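Local coordinates for putative uncharacterized protein ST0493 (Sulfolobus tokodaii, PDB 2RBG), which is of unknown function, belonging to the DUF5751 family and folding as a parallel beta sheet flanked by helices, at residues 6-11 and 89-94; 12-17 and 40-45; 36-41 and 65-70. One frame throughout, in Å; residues are numbered along the deposited sequence.

Overall arrangement
All three contacts belong to one parallel sheet with strand order 64-70, 35-41, 6-11, 89-94, 117-121. Interaction 1 pairs the central strand 6-11 with 89-94, close to the chain centre, and is entirely buried, mostly aliphatic around a regular backbone ladder. Interaction 3 pairs 36-41 with edge strand 64-70; it has a similar backbone but is only partly buried, and aromatic and amide groups join the aliphatic ones. Interaction 2 shares V40 and F41 with it: the end of strand 35-41 and the turn after it meet the loop after strand 6-11 and the start of helix 17-31 through one phenyl ring and ordered waters, without direct hydrogen bonds. Neighbouring strands 6-11 and 35-41 link all three.

Interaction 1 (6-11 and 89-94); sequences ILTLIS and GLLVYC
I6 and L91 meet methyl to methyl on one face of the sheet, with I6 CG2 3.6 Å from L91 CD1. The other branch of I6 ends over the backbone of the partner strand, CD1 lying 3.7 Å from CA of G89, a residue with no side chain. On the opposite face L7 and L90 run side by side and point the same way, L7 CD2 being 3.9 Å from L90 CD1. L9 crosses the same leucine, its CD1 4.1 Å from L90 CD1, and one methyl thus serves both neighbours. L90 CG stands anti to the backbone N (chi1 176°), and chi2 of 67° then sets CD1 near both.

Toward the end of the strands, on the I6 and L91 face, the Y93 ring turns an edge to T8, with CE2 3.9 Å from T8 CG2, while I10 CG1 packs on Y93 CB. The polar ends on this face are satisfied within the fold: T8 OG1 bonds to T36 OG1, and Y93 OH to D27 on helix 17-31.

Between the two faces runs the backbone ladder. L7, L9 and S11 donate to G89, L91 and Y93, and L91 and Y93 donate back to L7 and L9; the first bond, L7 N to G89 O, spans 2.8 Å. CA-H...O contacts fill in, among them C94 CA to S11 O at 3.1 Å. C94 is also tied by a disulfide to C122. This pairing of the first and fourth strands, in a parallel sheet of order 3-2-1-4-5 with helices on both faces, is characteristic of Rossmann-like alpha/beta/alpha folds.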
loop_
_atom_site.group_PDB
_atom_site.type_symbol
_atom_site.label_atom_id
_atom_site.label_comp_id
_atom_site.label_asym_id
_atom_site.label_seq_id
_atom_site.Cartn_x
_atom_site.Cartn_y
_atom_site.Cartn_z
ATOM N N ILE A 6 -18.278 4.041 -5.270
ATOM C CA ILE A 6 -16.874 3.756 -5.523
ATOM C C ILE A 6 -16.633 2.900 -6.763
ATOM O O ILE A 6 -17.261 1.854 -6.936
ATOM C CB ILE A 6 -16.252 3.020 -4.312
ATOM C CG1 ILE A 6 -16.488 3.827 -3.030
ATOM C CG2 ILE A 6 -14.766 2.787 -4.544
ATOM C CD1 ILE A 6 -15.843 5.199 -3.033
ATOM N N LEU A 7 -15.732 3.355 -7.632
ATOM C CA LEU A 7 -15.377 2.582 -8.815
ATOM C C LEU A 7 -14.266 1.646 -8.353
ATOM O O LEU A 7 -13.198 2.102 -7.947
ATOM C CB LEU A 7 -14.833 3.477 -9.931
ATOM C CG LEU A 7 -14.273 2.709 -11.138
ATOM C CD1 LEU A 7 -15.392 1.928 -11.821
ATOM C CD2 LEU A 7 -13.628 3.682 -12.116
ATOM N N THR A 8 -14.525 0.344 -8.395
ATOM C CA THR A 8 -13.533 -0.642 -7.982
ATOM C C THR A 8 -13.038 -1.415 -9.193
ATOM O O THR A 8 -13.830 -1.991 -9.940
ATOM C CB THR A 8 -14.122 -1.631 -6.949
ATOM O OG1 THR A 8 -14.404 -0.933 -5.727
ATOM C CG2 THR A 8 -13.135 -2.755 -6.656
ATOM N N LEU A 9 -11.723 -1.401 -9.393
ATOM C CA LEU A 9 -11.109 -2.104 -10.507
ATOM C C LEU A 9 -10.189 -3.176 -9.946
ATOM O O LEU A 9 -9.394 -2.909 -9.043
ATOM C CB LEU A 9 -10.289 -1.135 -11.364
ATOM C CG LEU A 9 -10.991 0.146 -11.817
ATOM C CD1 LEU A 9 -10.036 0.969 -12.675
ATOM C CD2 LEU A 9 -12.249 -0.201 -12.596
ATOM N N ILE A 10 -10.297 -4.387 -10.478
ATOM C CA ILE A 10 -9.449 -5.475 -10.017
ATOM C C ILE A 10 -9.062 -6.436 -11.125
ATOM O O ILE A 10 -9.876 -6.800 -11.972
ATOM C CB ILE A 10 -10.125 -6.286 -8.878
ATOM C CG1 ILE A 10 -9.241 -7.478 -8.490
ATOM C CG2 ILE A 10 -11.509 -6.767 -9.324
ATOM C CD1 ILE A 10 -9.677 -8.186 -7.203
ATOM N N SER A 11 -7.792 -6.822 -11.119
ATOM C CA SER A 11 -7.275 -7.780 -12.079
ATOM C C SER A 11 -6.266 -8.645 -11.334
ATOM O O SER A 11 -5.163 -8.202 -11.024
ATOM C CB SER A 11 -6.597 -7.075 -13.252
ATOM O OG SER A 11 -6.195 -8.025 -14.224
ATOM N N GLY A 89 -15.293 7.788 -6.203
ATOM C CA GLY A 89 -14.092 7.337 -5.518
ATOM C C GLY A 89 -13.489 6.213 -6.333
ATOM O O GLY A 89 -14.187 5.605 -7.144
ATOM N N LEU A 90 -12.209 5.919 -6.116
ATOM C CA LEU A 90 -11.542 4.868 -6.877
ATOM C C LEU A 90 -10.723 3.903 -6.026
ATOM O O LEU A 90 -9.969 4.325 -5.152
ATOM C CB LEU A 90 -10.622 5.500 -7.923
ATOM C CG LEU A 90 -9.753 4.556 -8.757
ATOM C CD1 LEU A 90 -10.635 3.704 -9.658
ATOM C CD2 LEU A 90 -8.772 5.367 -9.592
ATOM N N LEU A 91 -10.880 2.611 -6.301
ATOM C CA LEU A 91 -10.129 1.554 -5.623
ATOM C C LEU A 91 -9.492 0.710 -6.719
ATOM O O LEU A 91 -10.162 0.330 -7.683
ATOM C CB LEU A 91 -11.051 0.688 -4.760
ATOM C CG LEU A 91 -11.589 1.351 -3.488
ATOM C CD1 LEU A 91 -12.601 0.430 -2.814
ATOM C CD2 LEU A 91 -10.428 1.654 -2.540
ATOM N N VAL A 92 -8.202 0.422 -6.577
ATOM C CA VAL A 92 -7.478 -0.356 -7.579
ATOM C C VAL A 92 -6.752 -1.553 -6.970
ATOM O O VAL A 92 -6.029 -1.407 -5.985
ATOM C CB VAL A 92 -6.439 0.531 -8.311
ATOM C CG1 VAL A 92 -5.610 -0.309 -9.267
ATOM C CG2 VAL A 92 -7.152 1.652 -9.061
ATOM N N TYR A 93 -6.936 -2.726 -7.572
ATOM C CA TYR A 93 -6.293 -3.950 -7.089
ATOM C C TYR A 93 -5.734 -4.814 -8.210
ATOM O O TYR A 93 -6.366 -4.984 -9.254
ATOM C CB TYR A 93 -7.290 -4.809 -6.311
ATOM C CG TYR A 93 -8.012 -4.083 -5.211
ATOM C CD1 TYR A 93 -7.497 -4.046 -3.914
ATOM C CD2 TYR A 93 -9.207 -3.417 -5.469
ATOM C CE1 TYR A 93 -8.161 -3.362 -2.902
ATOM C CE2 TYR A 93 -9.873 -2.733 -4.472
ATOM C CZ TYR A 93 -9.348 -2.707 -3.189
ATOM O OH TYR A 93 -10.023 -2.030 -2.202
ATOM N N CYS A 94 -4.556 -5.381 -7.975
ATOM C CA CYS A 94 -3.932 -6.270 -8.947
ATOM C C CYS A 94 -2.829 -7.065 -8.266
ATOM O O CYS A 94 -2.450 -6.767 -7.129
ATOM C CB CYS A 94 -3.318 -5.474 -10.109
ATOM S SG CYS A 94 -1.668 -4.756 -9.780
#

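Interaction 2 (12-17 and 40-45)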
loop_
_atom_site.group_PDB
_atom_site.type_symbol
_atom_site.label_atom_id
_atom_site.label_comp_id
_atom_site.label_asym_id
_atom_site.label_seq_id
_atom_site.Cartn_x
_atom_site.Cartn_y
_atom_site.Cartn_z
ATOM N N VAL A 12 -6.671 -9.872 -11.028
ATOM C CA VAL A 12 -5.817 -10.817 -10.319
ATOM C C VAL A 12 -6.046 -12.218 -10.859
ATOM O O VAL A 12 -7.017 -12.464 -11.574
ATOM C CB VAL A 12 -6.126 -10.847 -8.798
ATOM C CG1 VAL A 12 -5.812 -9.500 -8.171
ATOM C CG2 VAL A 12 -7.588 -11.222 -8.567
ATOM N N ASN A 13 -5.143 -13.131 -10.516
ATOM C CA ASN A 13 -5.268 -14.520 -10.932
ATOM C C ASN A 13 -6.431 -15.098 -10.129
ATOM O O ASN A 13 -6.757 -14.590 -9.056
ATOM C CB ASN A 13 -3.976 -15.283 -10.625
ATOM C CG ASN A 13 -2.800 -14.790 -11.448
ATOM O OD1 ASN A 13 -2.827 -14.833 -12.679
ATOM N ND2 ASN A 13 -1.758 -14.321 -10.769
ATOM N N ASN A 14 -7.052 -16.156 -10.639
ATOM C CA ASN A 14 -8.194 -16.766 -9.964
ATOM C C ASN A 14 -7.974 -17.144 -8.501
ATOM O O ASN A 14 -8.885 -17.025 -7.685
ATOM C CB ASN A 14 -8.662 -18.011 -10.721
ATOM C CG ASN A 14 -9.025 -17.715 -12.158
ATOM O OD1 ASN A 14 -9.500 -16.628 -12.478
ATOM N ND2 ASN A 14 -8.817 -18.692 -13.033
ATOM N N ASP A 15 -6.772 -17.599 -8.166
ATOM C CA ASP A 15 -6.482 -18.011 -6.797
ATOM C C ASP A 15 -6.460 -16.846 -5.809
ATOM O O ASP A 15 -6.440 -17.059 -4.600
ATOM C CB ASP A 15 -5.143 -18.753 -6.742
ATOM C CG ASP A 15 -3.954 -17.821 -6.851
ATOM O OD1 ASP A 15 -4.001 -16.887 -7.679
ATOM O OD2 ASP A 15 -2.964 -18.027 -6.114
ATOM N N ASN A 16 -6.469 -15.620 -6.325
ATOM C CA ASN A 16 -6.434 -14.435 -5.471
ATOM C C ASN A 16 -7.776 -13.747 -5.224
ATOM O O ASN A 16 -7.853 -12.838 -4.401
ATOM C CB ASN A 16 -5.459 -13.397 -6.040
ATOM C CG ASN A 16 -4.023 -13.650 -5.629
ATOM O OD1 ASN A 16 -3.742 -13.937 -4.465
ATOM N ND2 ASN A 16 -3.104 -13.521 -6.579
ATOM N N PHE A 17 -8.829 -14.168 -5.915
ATOM C CA PHE A 17 -10.130 -13.522 -5.741
ATOM C C PHE A 17 -10.659 -13.482 -4.313
ATOM O O PHE A 17 -11.070 -12.428 -3.831
ATOM C CB PHE A 17 -11.183 -14.163 -6.653
ATOM C CG PHE A 17 -11.077 -13.742 -8.089
ATOM C CD1 PHE A 17 -11.042 -12.393 -8.430
ATOM C CD2 PHE A 17 -11.011 -14.692 -9.104
ATOM C CE1 PHE A 17 -10.939 -11.994 -9.762
ATOM C CE2 PHE A 17 -10.909 -14.305 -10.437
ATOM C CZ PHE A 17 -10.873 -12.954 -10.768
ATOM N N VAL A 40 -14.140 -6.402 -12.901
ATOM C CA VAL A 40 -13.128 -7.440 -12.846
ATOM C C VAL A 40 -12.630 -7.811 -14.233
ATOM O O VAL A 40 -13.413 -8.188 -15.102
ATOM C CB VAL A 40 -13.697 -8.704 -12.175
ATOM C CG1 VAL A 40 -12.584 -9.705 -11.907
ATOM C CG2 VAL A 40 -14.423 -8.327 -10.892
ATOM N N PHE A 41 -11.322 -7.701 -14.432
ATOM C CA PHE A 41 -10.712 -8.034 -15.711
ATOM C C PHE A 41 -10.156 -9.441 -15.553
ATOM O O PHE A 41 -9.095 -9.649 -14.966
ATOM C CB PHE A 41 -9.639 -6.995 -16.018
ATOM C CG PHE A 41 -10.190 -5.599 -16.092
ATOM C CD1 PHE A 41 -10.817 -5.146 -17.251
ATOM C CD2 PHE A 41 -10.172 -4.771 -14.972
ATOM C CE1 PHE A 41 -11.424 -3.893 -17.292
ATOM C CE2 PHE A 41 -10.777 -3.515 -15.002
ATOM C CZ PHE A 41 -11.406 -3.076 -16.167
ATOM N N THR A 42 -10.912 -10.405 -16.072
ATOM C CA THR A 42 -10.561 -11.811 -15.947
ATOM C C THR A 42 -11.171 -12.619 -17.087
ATOM O O THR A 42 -12.016 -12.123 -17.825
ATOM C CB THR A 42 -11.112 -12.355 -14.607
ATOM O OG1 THR A 42 -10.796 -13.743 -14.470
ATOM C CG2 THR A 42 -12.626 -12.176 -14.554
ATOM N N GLU A 43 -10.739 -13.869 -17.220
ATOM C CA GLU A 43 -11.264 -14.754 -18.255
ATOM C C GLU A 43 -12.278 -15.712 -17.634
ATOM O O GLU A 43 -12.910 -16.506 -18.330
ATOM C CB GLU A 43 -10.127 -15.551 -18.901
ATOM C CG GLU A 43 -9.068 -14.694 -19.582
ATOM C CD GLU A 43 -9.646 -13.790 -20.656
ATOM O OE1 GLU A 43 -10.380 -14.300 -21.528
ATOM O OE2 GLU A 43 -9.366 -12.570 -20.632
ATOM N N ILE A 44 -12.433 -15.621 -16.316
ATOM C CA ILE A 44 -13.356 -16.477 -15.579
ATOM C C ILE A 44 -14.810 -16.050 -15.811
ATOM O O ILE A 44 -15.077 -14.896 -16.147
ATOM C CB ILE A 44 -13.023 -16.426 -14.067
ATOM C CG1 ILE A 44 -13.332 -17.770 -13.412
ATOM C CG2 ILE A 44 -13.800 -15.304 -13.391
ATOM C CD1 ILE A 44 -12.849 -17.859 -11.977
ATOM N N GLN A 45 -15.748 -16.981 -15.638
ATOM C CA GLN A 45 -17.168 -16.682 -15.828
ATOM C C GLN A 45 -17.815 -16.139 -14.559
ATOM O O GLN A 45 -17.369 -16.429 -13.449
ATOM C CB GLN A 45 -17.919 -17.934 -16.291
ATOM C CG GLN A 45 -17.625 -18.347 -17.723
ATOM C CD GLN A 45 -18.126 -17.333 -18.735
ATOM O OE1 GLN A 45 -19.317 -17.026 -18.781
ATOM N NE2 GLN A 45 -17.218 -16.812 -19.553
HETATM O O HOH W 1 -8.445 -14.216 -13.304
HETATM O O HOH W 2 -9.107 -10.615 -12.175
#
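F17 reaches from the first turn of helix 17-31 toward the end of strand 35-41 and meets V40 tip to tip. From CB, which points toward the partner segment, CG leaves anti to the carbonyl carbon (chi1 -77°). One side of the ring then brings CE1 within 3.5 Å of V40 CG1, while on the other CE2 stands a looser 4.3 Å from I44 CG2. At the tip, CZ lies 3.8 Å from T42 OG1, which approaches the ring edge near its plane. L49 and L52 of helix 46-52 also touch F17.

Beside the ring the contact turns polar. N14 slides past I44 in the opposite direction, putting OD1 3.6 Å from I44 CD1. A water donates to both V12 O and N14 OD1 and accepts from T42 OG1, the last at 2.7 Å. T42 OG1 in turn accepts from I44 N at 3.1 Å, forming an ST turn. A second water accepts from V12 N and donates to F41 O.

No direct hydrogen bond joins the segments: apolar contacts of the F17 ring make one side and two waters bridge V12, N14, T42 and F41 on the other, the T42 hydroxyl fixed in direction as both donor and acceptor.

Interaction 3 (36-41 and 65-70); sequences TTINVF and YELFLW
N39 and W70 lie side by side and point the same way, the amide nearly coplanar with the indole. This alignment lets W70 NE1 donate to N39 OD1 in the plane of both groups, on a carbonyl lone pair, over 3.0 Å and almost straight (177° at the hydrogen). The same oxygen rests 3.6 Å from F68 CB, and the F68 ring, also directed like the amide, is turned only slightly from its plane. Farther back, T37 crosses F68 obliquely and sets OG1 at the ring edge, 3.7 Å from CE2.

F41 crosses W70 obliquely, its CE1 3.7 Å from W70 CD1, next to NE1; the planes are inclined by 29° and offset, with little overlap. Within this strand pair the indole is gripped at NE1 and packed at CD1; helix 75-82 adds further contacts.

On the opposite face, L67 crosses both I38 and V40. Its CG is anti to the backbone N (chi1 -179°), and CD1 ends 3.6 Å from V40 CG2 and 4.0 Å from I38 CG2. Y65 CB packs on T36 CG2. Five backbone hydrogen bonds join the strands, the shortest being W70 N to V40 O at 2.7 Å.

Helices 46-52 and 54-59 join the two strands in sequence, a beta-alpha-beta crossover at the edge of the Rossmann-like sheet. Helix 46-52 packs on L67 and L69, and helix 17-31 on T36, I38 and V40. Across the sheet, F78 of helix 75-82 meets the F41 and W70 rings, while T37 and N39 touch L7 on strand 6-11.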
loop_
_atom_site.group_PDB
_atom_site.type_symbol
_atom_site.label_atom_id
_atom_site.label_comp_id
_atom_site.label_asym_id
_atom_site.label_seq_id
_atom_site.Cartn_x
_atom_site.Cartn_y
_atom_site.Cartn_z
ATOM N N THR A 36 -20.764 0.376 -4.589
ATOM C CA THR A 36 -19.554 0.273 -5.387
ATOM C C THR A 36 -19.875 -0.493 -6.657
ATOM O O THR A 36 -20.701 -1.409 -6.651
ATOM C CB THR A 36 -18.406 -0.457 -4.636
ATOM O OG1 THR A 36 -17.233 -0.477 -5.463
ATOM C CG2 THR A 36 -18.799 -1.892 -4.299
ATOM N N THR A 37 -19.257 -0.084 -7.755
ATOM C CA THR A 37 -19.451 -0.771 -9.023
ATOM C C THR A 37 -18.101 -1.432 -9.268
ATOM O O THR A 37 -17.091 -0.762 -9.501
ATOM C CB THR A 37 -19.836 0.217 -10.157
ATOM O OG1 THR A 37 -19.930 -0.498 -11.394
ATOM C CG2 THR A 37 -18.822 1.340 -10.280
ATOM N N ILE A 38 -18.097 -2.756 -9.162
ATOM C CA ILE A 38 -16.889 -3.560 -9.299
ATOM C C ILE A 38 -16.657 -4.076 -10.711
ATOM O O ILE A 38 -17.525 -4.721 -11.301
ATOM C CB ILE A 38 -16.947 -4.754 -8.332
ATOM C CG1 ILE A 38 -17.245 -4.249 -6.919
ATOM C CG2 ILE A 38 -15.636 -5.527 -8.361
ATOM C CD1 ILE A 38 -17.509 -5.348 -5.915
ATOM N N ASN A 39 -15.469 -3.798 -11.237
ATOM C CA ASN A 39 -15.096 -4.219 -12.582
ATOM C C ASN A 39 -13.909 -5.158 -12.501
ATOM O O ASN A 39 -12.815 -4.765 -12.092
ATOM C CB ASN A 39 -14.761 -2.991 -13.423
ATOM C CG ASN A 39 -15.977 -2.135 -13.687
ATOM O OD1 ASN A 39 -16.719 -2.365 -14.644
ATOM N ND2 ASN A 39 -16.209 -1.158 -12.823
ATOM N N VAL A 40 -14.140 -6.402 -12.901
ATOM C CA VAL A 40 -13.128 -7.440 -12.846
ATOM C C VAL A 40 -12.630 -7.811 -14.233
ATOM O O VAL A 40 -13.413 -8.188 -15.102
ATOM C CB VAL A 40 -13.697 -8.704 -12.175
ATOM C CG1 VAL A 40 -12.584 -9.705 -11.907
ATOM C CG2 VAL A 40 -14.423 -8.327 -10.892
ATOM N N PHE A 41 -11.322 -7.701 -14.432
ATOM C CA PHE A 41 -10.712 -8.034 -15.711
ATOM C C PHE A 41 -10.156 -9.441 -15.553
ATOM O O PHE A 41 -9.095 -9.649 -14.966
ATOM C CB PHE A 41 -9.639 -6.995 -16.018
ATOM C CG PHE A 41 -10.190 -5.599 -16.092
ATOM C CD1 PHE A 41 -10.817 -5.146 -17.251
ATOM C CD2 PHE A 41 -10.172 -4.771 -14.972
ATOM C CE1 PHE A 41 -11.424 -3.893 -17.292
ATOM C CE2 PHE A 41 -10.777 -3.515 -15.002
ATOM C CZ PHE A 41 -11.406 -3.076 -16.167
ATOM N N TYR A 65 -23.753 -3.402 -4.555
ATOM C CA TYR A 65 -22.712 -3.480 -5.563
ATOM C C TYR A 65 -23.223 -4.003 -6.891
ATOM O O TYR A 65 -24.273 -4.642 -6.968
ATOM C CB TYR A 65 -21.578 -4.390 -5.070
ATOM C CG TYR A 65 -21.909 -5.865 -5.168
ATOM C CD1 TYR A 65 -21.778 -6.548 -6.379
ATOM C CD2 TYR A 65 -22.409 -6.561 -4.071
ATOM C CE1 TYR A 65 -22.142 -7.884 -6.498
ATOM C CE2 TYR A 65 -22.778 -7.903 -4.178
ATOM C CZ TYR A 65 -22.642 -8.555 -5.397
ATOM O OH TYR A 65 -23.010 -9.875 -5.521
ATOM N N GLU A 66 -22.462 -3.705 -7.935
ATOM C CA GLU A 66 -22.750 -4.172 -9.279
ATOM C C GLU A 66 -21.451 -4.862 -9.653
ATOM O O GLU A 66 -20.373 -4.406 -9.266
ATOM C CB GLU A 66 -23.016 -3.011 -10.236
ATOM C CG GLU A 66 -24.329 -2.288 -10.005
ATOM C CD GLU A 66 -24.651 -1.312 -11.122
ATOM O OE1 GLU A 66 -23.827 -0.409 -11.381
ATOM O OE2 GLU A 66 -25.727 -1.452 -11.742
ATOM N N LEU A 67 -21.550 -5.964 -10.384
ATOM C CA LEU A 67 -20.369 -6.710 -10.782
ATOM C C LEU A 67 -20.310 -6.867 -12.298
ATOM O O LEU A 67 -21.257 -7.346 -12.922
ATOM C CB LEU A 67 -20.384 -8.088 -10.110
ATOM C CG LEU A 67 -19.215 -9.040 -10.363
ATOM C CD1 LEU A 67 -17.917 -8.403 -9.887
ATOM C CD2 LEU A 67 -19.465 -10.350 -9.630
ATOM N N PHE A 68 -19.190 -6.450 -12.879
ATOM C CA PHE A 68 -18.977 -6.541 -14.316
ATOM C C PHE A 68 -17.652 -7.237 -14.584
ATOM O O PHE A 68 -16.622 -6.869 -14.017
ATOM C CB PHE A 68 -18.947 -5.143 -14.941
ATOM C CG PHE A 68 -20.248 -4.407 -14.844
ATOM C CD1 PHE A 68 -21.311 -4.734 -15.680
ATOM C CD2 PHE A 68 -20.421 -3.399 -13.904
ATOM C CE1 PHE A 68 -22.529 -4.066 -15.580
ATOM C CE2 PHE A 68 -21.635 -2.725 -13.795
ATOM C CZ PHE A 68 -22.691 -3.058 -14.634
ATOM N N LEU A 69 -17.681 -8.252 -15.438
ATOM C CA LEU A 69 -16.465 -8.970 -15.789
ATOM C C LEU A 69 -16.084 -8.615 -17.218
ATOM O O LEU A 69 -16.941 -8.565 -18.104
ATOM C CB LEU A 69 -16.668 -10.483 -15.663
ATOM C CG LEU A 69 -16.618 -11.067 -14.248
ATOM C CD1 LEU A 69 -17.700 -10.437 -13.384
ATOM C CD2 LEU A 69 -16.799 -12.576 -14.316
ATOM N N TRP A 70 -14.799 -8.354 -17.428
ATOM C CA TRP A 70 -14.290 -7.991 -18.740
ATOM C C TRP A 70 -13.068 -8.802 -19.122
ATOM O O TRP A 70 -12.148 -8.963 -18.324
ATOM C CB TRP A 70 -13.880 -6.518 -18.774
ATOM C CG TRP A 70 -14.910 -5.576 -18.274
ATOM C CD1 TRP A 70 -14.933 -4.945 -17.061
ATOM C CD2 TRP A 70 -16.072 -5.142 -18.979
ATOM N NE1 TRP A 70 -16.044 -4.136 -16.973
ATOM C CE2 TRP A 70 -16.759 -4.240 -18.137
ATOM C CE3 TRP A 70 -16.600 -5.427 -20.244
ATOM C CZ2 TRP A 70 -17.951 -3.619 -18.522
ATOM C CZ3 TRP A 70 -17.787 -4.808 -20.626
ATOM C CH2 TRP A 70 -18.447 -3.915 -19.767
#